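Local coordinates for oxidase/hydroxylase (Streptomyces hygroscopicus subsp. hygroscopicus, PDB 4XCB), which binds nickel, 2-oxoglutarate and hygromycin B and probably acts as a 2-oxoglutarate-dependent dioxygenase in orthosomycin biosynthesis, at residues Gly107-Gln118 with Ser162-Arg171. Residues are numbered along the deposited sequence; the frame is centred on the assembly and turned at random.
Sequences GNSELLDLGDRQ and SHKANFPLLR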
loop_
_atom_site.group_PDB
_atom_site.type_symbol
_atom_site.label_atom_id
_atom_site.label_comp_id
_atom_site.label_asym_id
_atom_site.label_seq_id
_atom_site.Cartn_x
_atom_site.Cartn_y
_atom_site.Cartn_z
ATOM N N GLY A 107 -16.038 5.862 5.230
ATOM C CA GLY A 107 -14.773 6.064 5.925
ATOM C C GLY A 107 -13.892 4.826 5.802
ATOM O O GLY A 107 -14.312 3.712 6.107
ATOM N N ASN A 108 -12.652 5.034 5.383
ATOM C CA ASN A 108 -11.735 3.943 5.067
ATOM C C ASN A 108 -11.351 3.047 6.248
ATOM O O ASN A 108 -11.110 1.841 6.063
ATOM C CB ASN A 108 -10.469 4.517 4.435
ATOM C CG ASN A 108 -9.607 3.460 3.755
ATOM O OD1 ASN A 108 -10.097 2.621 2.982
ATOM N ND2 ASN A 108 -8.311 3.492 4.046
ATOM N N SER A 109 -11.277 3.609 7.450
ATOM C CA SER A 109 -10.764 2.857 8.594
ATOM C C SER A 109 -11.695 2.755 9.809
ATOM O O SER A 109 -11.227 2.523 10.932
ATOM C CB SER A 109 -9.430 3.457 9.046
ATOM O OG SER A 109 -8.414 3.216 8.084
ATOM N N GLU A 110 -13.002 2.874 9.601
ATOM C CA GLU A 110 -13.932 2.777 10.712
ATOM C C GLU A 110 -13.992 1.347 11.210
ATOM O O GLU A 110 -13.659 0.408 10.465
ATOM C CB GLU A 110 -15.309 3.296 10.307
ATOM C CG GLU A 110 -15.239 4.766 9.886
ATOM C CD GLU A 110 -14.645 5.659 10.975
ATOM O OE1 GLU A 110 -15.168 5.630 12.100
ATOM O OE2 GLU A 110 -13.664 6.374 10.706
ATOM N N LEU A 111 -14.416 1.180 12.459
ATOM C CA LEU A 111 -14.317 -0.107 13.135
ATOM C C LEU A 111 -15.590 -0.925 13.042
ATOM O O LEU A 111 -16.688 -0.399 12.853
ATOM C CB LEU A 111 -13.945 0.093 14.609
ATOM C CG LEU A 111 -12.737 0.994 14.856
ATOM C CD1 LEU A 111 -12.541 1.252 16.349
ATOM C CD2 LEU A 111 -11.482 0.389 14.240
ATOM N N LEU A 112 -15.422 -2.237 13.170
ATOM C CA LEU A 112 -16.536 -3.165 13.276
ATOM C C LEU A 112 -16.145 -4.222 14.291
ATOM O O LEU A 112 -15.056 -4.782 14.205
ATOM C CB LEU A 112 -16.863 -3.795 11.919
ATOM C CG LEU A 112 -17.883 -4.934 11.885
ATOM C CD1 LEU A 112 -19.251 -4.460 12.325
ATOM C CD2 LEU A 112 -17.955 -5.546 10.482
ATOM N N ASP A 113 -17.016 -4.453 15.270
ATOM C CA ASP A 113 -16.784 -5.478 16.274
ATOM C C ASP A 113 -17.393 -6.767 15.760
ATOM O O ASP A 113 -18.573 -6.793 15.386
ATOM C CB ASP A 113 -17.405 -5.107 17.623
ATOM C CG ASP A 113 -16.867 -3.800 18.180
ATOM O OD1 ASP A 113 -15.684 -3.479 17.934
ATOM O OD2 ASP A 113 -17.632 -3.088 18.867
ATOM N N LEU A 114 -16.593 -7.830 15.738
ATOM C CA LEU A 114 -17.064 -9.127 15.260
ATOM C C LEU A 114 -17.115 -10.198 16.342
ATOM O O LEU A 114 -17.042 -11.392 16.042
ATOM C CB LEU A 114 -16.182 -9.622 14.119
ATOM C CG LEU A 114 -16.205 -8.771 12.855
ATOM C CD1 LEU A 114 -15.181 -9.286 11.872
ATOM C CD2 LEU A 114 -17.594 -8.797 12.245
ATOM N N GLY A 115 -17.239 -9.782 17.596
ATOM C CA GLY A 115 -17.397 -10.740 18.675
ATOM C C GLY A 115 -16.088 -11.072 19.360
ATOM O O GLY A 115 -15.862 -10.689 20.509
ATOM N N ASP A 116 -15.215 -11.783 18.653
ATOM C CA ASP A 116 -13.920 -12.144 19.218
ATOM C C ASP A 116 -12.801 -11.226 18.725
ATOM O O ASP A 116 -11.629 -11.444 19.040
ATOM C CB ASP A 116 -13.589 -13.602 18.894
ATOM C CG ASP A 116 -13.312 -13.832 17.417
ATOM O OD1 ASP A 116 -13.839 -13.074 16.567
ATOM O OD2 ASP A 116 -12.562 -14.783 17.108
ATOM N N ARG A 117 -13.170 -10.200 17.965
ATOM C CA ARG A 117 -12.192 -9.298 17.377
ATOM C C ARG A 117 -12.839 -8.045 16.814
ATOM O O ARG A 117 -14.020 -8.027 16.467
ATOM C CB ARG A 117 -11.414 -10.004 16.263
ATOM C CG ARG A 117 -12.245 -10.253 15.017
ATOM C CD ARG A 117 -11.562 -11.218 14.066
ATOM N NE ARG A 117 -11.659 -12.591 14.552
ATOM C CZ ARG A 117 -10.861 -13.581 14.161
ATOM N NH1 ARG A 117 -9.892 -13.350 13.283
ATOM N NH2 ARG A 117 -11.033 -14.801 14.659
ATOM N N GLN A 118 -12.033 -7.003 16.709
ATOM C CA GLN A 118 -12.439 -5.773 16.052
ATOM C C GLN A 118 -11.638 -5.577 14.757
ATOM O O GLN A 118 -10.416 -5.713 14.752
ATOM C CB GLN A 118 -12.227 -4.611 17.013
ATOM C CG GLN A 118 -12.592 -3.275 16.491
ATOM C CD GLN A 118 -12.374 -2.206 17.536
ATOM O OE1 GLN A 118 -11.257 -1.706 17.714
ATOM N NE2 GLN A 118 -13.438 -1.863 18.255
ATOM N N SER A 162 -11.108 11.278 3.876
ATOM C CA SER A 162 -11.573 10.159 4.689
ATOM C C SER A 162 -11.590 8.852 3.917
ATOM O O SER A 162 -11.674 7.787 4.521
ATOM C CB SER A 162 -12.963 10.438 5.246
ATOM O OG SER A 162 -13.821 10.879 4.222
ATOM N N HIS A 163 -11.518 8.928 2.595
ATOM C CA HIS A 163 -11.513 7.711 1.774
ATOM C C HIS A 163 -10.161 7.002 1.858
ATOM O O HIS A 163 -10.033 5.818 1.490
ATOM C CB HIS A 163 -11.871 8.048 0.313
ATOM C CG HIS A 163 -10.889 8.967 -0.349
ATOM N ND1 HIS A 163 -10.441 10.130 0.247
ATOM C CD2 HIS A 163 -10.266 8.894 -1.549
ATOM C CE1 HIS A 163 -9.580 10.729 -0.559
ATOM N NE2 HIS A 163 -9.462 10.000 -1.660
ATOM N N LYS A 164 -9.143 7.700 2.358
ATOM C CA LYS A 164 -7.829 7.073 2.509
ATOM C C LYS A 164 -7.353 7.129 3.965
ATOM O O LYS A 164 -6.166 6.961 4.241
ATOM C CB LYS A 164 -6.797 7.730 1.583
ATOM C CG LYS A 164 -7.132 7.631 0.097
ATOM C CD LYS A 164 -6.014 8.197 -0.769
ATOM C CE LYS A 164 -6.297 8.033 -2.257
ATOM N NZ LYS A 164 -5.277 8.782 -3.069
ATOM N N ALA A 165 -8.291 7.356 4.884
ATOM C CA ALA A 165 -7.975 7.464 6.308
ATOM C C ALA A 165 -7.379 6.175 6.855
ATOM O O ALA A 165 -7.849 5.069 6.541
ATOM C CB ALA A 165 -9.220 7.841 7.102
ATOM N N ASN A 166 -6.329 6.308 7.659
ATOM C CA ASN A 166 -5.737 5.143 8.330
ATOM C C ASN A 166 -6.197 4.983 9.778
ATOM O O ASN A 166 -5.960 3.943 10.395
ATOM C CB ASN A 166 -4.214 5.215 8.309
ATOM C CG ASN A 166 -3.638 4.982 6.940
ATOM O OD1 ASN A 166 -3.814 3.905 6.351
ATOM N ND2 ASN A 166 -2.908 5.968 6.431
ATOM N N PHE A 167 -6.854 6.005 10.321
ATOM C CA PHE A 167 -7.361 5.960 11.684
ATOM C C PHE A 167 -8.882 6.010 11.674
ATOM O O PHE A 167 -9.463 6.613 10.775
ATOM C CB PHE A 167 -6.847 7.137 12.522
ATOM C CG PHE A 167 -5.344 7.213 12.658
ATOM C CD1 PHE A 167 -4.667 6.376 13.543
ATOM C CD2 PHE A 167 -4.620 8.127 11.925
ATOM C CE1 PHE A 167 -3.297 6.467 13.686
ATOM C CE2 PHE A 167 -3.241 8.222 12.062
ATOM C CZ PHE A 167 -2.585 7.382 12.943
ATOM N N PRO A 168 -9.529 5.409 12.681
ATOM C CA PRO A 168 -10.983 5.536 12.806
ATOM C C PRO A 168 -11.371 6.863 13.444
ATOM O O PRO A 168 -10.602 7.426 14.236
ATOM C CB PRO A 168 -11.361 4.359 13.705
ATOM C CG PRO A 168 -10.149 4.207 14.583
ATOM C CD PRO A 168 -8.976 4.476 13.682
ATOM N N LEU A 169 -12.552 7.354 13.101
ATOM C CA LEU A 169 -13.001 8.658 13.579
ATOM C C LEU A 169 -14.205 8.548 14.516
ATOM O O LEU A 169 -14.259 9.205 15.554
ATOM C CB LEU A 169 -13.345 9.554 12.394
ATOM C CG LEU A 169 -13.817 10.956 12.794
ATOM C CD1 LEU A 169 -12.641 11.805 13.259
ATOM C CD2 LEU A 169 -14.550 11.623 11.654
ATOM N N LEU A 170 -15.168 7.705 14.173
ATOM C CA LEU A 170 -16.441 7.758 14.864
ATOM C C LEU A 170 -16.444 7.114 16.252
ATOM O O LEU A 170 -17.164 7.570 17.143
ATOM C CB LEU A 170 -17.523 7.132 13.987
ATOM C CG LEU A 170 -17.790 7.956 12.720
ATOM C CD1 LEU A 170 -19.044 7.445 11.989
ATOM C CD2 LEU A 170 -17.915 9.454 13.042
ATOM N N ARG A 171 -15.654 6.059 16.440
ATOM C CA ARG A 171 -15.715 5.296 17.686
ATOM C C ARG A 171 -15.251 6.147 18.875
ATOM O O ARG A 171 -15.894 6.151 19.921
ATOM C CB ARG A 171 -14.882 4.010 17.579
ATOM C CG ARG A 171 -15.052 3.023 18.732
ATOM C CD ARG A 171 -16.440 2.393 18.753
ATOM N NE ARG A 171 -16.715 1.554 17.583
ATOM C CZ ARG A 171 -16.551 0.236 17.546
ATOM N NH1 ARG A 171 -16.104 -0.413 18.612
ATOM N NH2 ARG A 171 -16.841 -0.441 16.438
HETATM O O HOH W 1 -11.863 5.976 9.066
#
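Beside the double-stranded beta-helix of this PhyH-family enzyme, the loop after metal ligand H105 is joined to the start of helix 170-175 by the buried carboxylate of E110. E110, of the type I turn G107-E110, bends at chi2 (-56°) and offers its carboxylate to two successive backbone amides: OE2 takes L169 N on its syn lone pair at 2.8 Å, and OE1 takes L170 N at 2.9 Å, nearly straight at 166°. A water bridges E110 OE2, S109 N and F167 O. With an alanine at E110, the L169 and L170 amides would probably lose their carboxylate acceptor and the water one of its two acceptors, freeing the helix start to shift. At the turn itself, A165 O receives N108 ND2 from above its carbonyl plane (3.0 Å) and S109 OG at a very short 2.5 Å. Farther along, L111 CG is 3.8 Å from P168 CB, and the L111 side chain lies over one face of the R171 guanidinium. R171 NH1 reaches D113 OD1 at 3.2 Å in a salt bridge, the D113 carboxylate and R171 guanidinium planes nearly perpendicular (88°), while R171 NE pairs with D254. The contact thus ties the hairpin of strands 112-113 and 118-119 to helix 170-175, with a second subunit packing on K164-F167.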